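Local structure of RegF protein (Neisseria gonorrhoeae, 4HOJ) at residues A[129-134]-A[154-159]. The protein is a glutathione transferase homologue of the stringent starvation protein A type that binds glutathione and may act in the starvation response. Residues are numbered along the deposited sequence; the frame is centred on the assembly and turned at random.
Sequences NGLTML and VALAPL
Leu131 reaches across to helix 151-161 with CG anti to its own carbonyl carbon (chi1 -70°) and with CD1 extended (chi2 175°), so that its two methyls spread like a fork toward Leu156 and Leu159. Those two leucines share the other common leucine shape: each has CG anti to the backbone N (chi1 178° in Leu156), which carries the methyls out from the helix toward Leu131. The meeting is therefore one of methyl ends. CD2 of Leu131 lies 4.2 Å from CD1 of Leu156, while CD1 of Leu131 is 4.3 Å from CD2 of Leu159. The same Leu131 CD2 is also 4.4 Å from Leu159 CD2, so one methyl of Leu131 lies near both leucines. Leu156 and Leu159 also touch each other, CD1 of Leu156 lying 4.2 Å from CD2 of Leu159, a neighbouring made possible by their spacing of three residues. Pro158 interrupts the regular backbone bonding between them, and Leu159 N keeps a weak bond of 3.0 Å to Leu156 O.

The two helical segments stand well apart, with the CA atoms of Leu131 and Leu159 separated by 10.0 Å. Three leucine side chains bridge the gap, and the buried area is correspondingly small, 94 Å². Further apolar groups continue the core: Met99 of helix 86-102 packs on Leu156, Phe104 and Val107 of helix 104-111 on Leu159, and Leu163 on Leu131. This leucine cluster joins the end of helix 117-134 to helix 151-161, whose residues 154-159 are buried, as expected of the all-helical C-terminal domain of the glutathione transferase fold.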
loop_
_atom_site.group_PDB
_atom_site.type_symbol
_atom_site.label_atom_id
_atom_site.label_comp_id
_atom_site.label_asym_id
_atom_site.label_seq_id
_atom_site.Cartn_x
_atom_site.Cartn_y
_atom_site.Cartn_z
ATOM N N ASN A 129 -15.603 5.475 -15.738
ATOM C CA ASN A 129 -16.675 5.562 -14.754
ATOM C C ASN A 129 -16.130 6.039 -13.407
ATOM O O ASN A 129 -16.746 6.891 -12.733
ATOM C CB ASN A 129 -17.345 4.210 -14.628
ATOM C CG ASN A 129 -18.210 3.880 -15.828
ATOM O OD1 ASN A 129 -18.753 4.778 -16.491
ATOM N ND2 ASN A 129 -18.334 2.587 -16.129
ATOM N N GLY A 130 -14.998 5.470 -13.007
ATOM C CA GLY A 130 -14.338 5.822 -11.760
ATOM C C GLY A 130 -13.914 7.273 -11.696
ATOM O O GLY A 130 -14.143 7.951 -10.675
ATOM N N LEU A 131 -13.289 7.758 -12.756
ATOM C CA LEU A 131 -12.849 9.142 -12.798
ATOM C C LEU A 131 -14.051 10.076 -12.813
ATOM O O LEU A 131 -13.993 11.144 -12.199
ATOM C CB LEU A 131 -11.947 9.392 -14.013
ATOM C CG LEU A 131 -10.569 8.718 -13.893
ATOM C CD1 LEU A 131 -9.741 8.899 -15.175
ATOM C CD2 LEU A 131 -9.741 9.172 -12.708
ATOM N N THR A 132 -15.120 9.697 -13.519
ATOM C CA THR A 132 -16.317 10.533 -13.588
ATOM C C THR A 132 -16.881 10.684 -12.184
ATOM O O THR A 132 -17.297 11.769 -11.785
ATOM C CB THR A 132 -17.365 9.977 -14.585
ATOM O OG1 THR A 132 -16.777 9.966 -15.897
ATOM C CG2 THR A 132 -18.616 10.858 -14.600
ATOM N N MET A 133 -16.865 9.611 -11.409
ATOM C CA MET A 133 -17.480 9.701 -10.102
ATOM C C MET A 133 -16.626 10.499 -9.139
ATOM O O MET A 133 -17.164 11.159 -8.247
ATOM C CB MET A 133 -17.817 8.322 -9.540
ATOM C CG MET A 133 -18.817 7.587 -10.409
ATOM S SD MET A 133 -19.024 5.891 -9.868
ATOM C CE MET A 133 -19.179 6.146 -8.110
ATOM N N LEU A 134 -15.312 10.425 -9.328
ATOM C CA LEU A 134 -14.361 11.166 -8.519
ATOM C C LEU A 134 -14.327 12.658 -8.832
ATOM O O LEU A 134 -13.913 13.446 -8.005
ATOM C CB LEU A 134 -12.968 10.537 -8.632
ATOM C CG LEU A 134 -12.964 9.160 -7.958
ATOM C CD1 LEU A 134 -11.691 8.421 -8.295
ATOM C CD2 LEU A 134 -13.161 9.269 -6.432
ATOM N N VAL A 154 0.426 13.684 -7.750
ATOM C CA VAL A 154 1.494 13.047 -8.497
ATOM C C VAL A 154 1.086 11.654 -8.928
ATOM O O VAL A 154 1.296 11.263 -10.101
ATOM C CB VAL A 154 2.773 12.951 -7.660
ATOM C CG1 VAL A 154 3.807 12.017 -8.317
ATOM C CG2 VAL A 154 3.356 14.347 -7.439
ATOM N N ALA A 155 0.507 10.878 -8.005
ATOM C CA ALA A 155 0.200 9.462 -8.305
ATOM C C ALA A 155 -0.873 9.354 -9.429
ATOM O O ALA A 155 -0.822 8.443 -10.242
ATOM C CB ALA A 155 -0.251 8.789 -7.022
ATOM N N LEU A 156 -1.830 10.281 -9.451
ATOM C CA LEU A 156 -2.896 10.214 -10.422
ATOM C C LEU A 156 -2.507 10.804 -11.786
ATOM O O LEU A 156 -3.034 10.381 -12.805
ATOM C CB LEU A 156 -4.082 10.999 -9.850
ATOM C CG LEU A 156 -5.318 11.086 -10.766
ATOM C CD1 LEU A 156 -5.877 9.686 -11.111
ATOM C CD2 LEU A 156 -6.400 11.925 -10.064
ATOM N N ALA A 157 -1.545 11.734 -11.816
ATOM C CA ALA A 157 -1.304 12.538 -13.018
ATOM C C ALA A 157 -0.988 11.663 -14.246
ATOM O O ALA A 157 -1.439 11.998 -15.314
ATOM C CB ALA A 157 -0.175 13.559 -12.733
ATOM N N PRO A 158 -0.173 10.615 -14.164
ATOM C CA PRO A 158 0.106 9.845 -15.405
ATOM C C PRO A 158 -1.099 9.216 -16.023
ATOM O O PRO A 158 -1.110 9.027 -17.261
ATOM C CB PRO A 158 1.114 8.808 -14.945
ATOM C CG PRO A 158 1.803 9.522 -13.714
ATOM C CD PRO A 158 0.620 10.111 -13.028
ATOM N N LEU A 159 -2.103 8.850 -15.228
ATOM C CA LEU A 159 -3.354 8.345 -15.800
ATOM C C LEU A 159 -4.123 9.432 -16.509
ATOM O O LEU A 159 -4.540 9.246 -17.640
ATOM C CB LEU A 159 -4.194 7.686 -14.720
ATOM C CG LEU A 159 -5.645 7.341 -15.118
ATOM C CD1 LEU A 159 -5.633 6.440 -16.351
ATOM C CD2 LEU A 159 -6.325 6.650 -13.951
#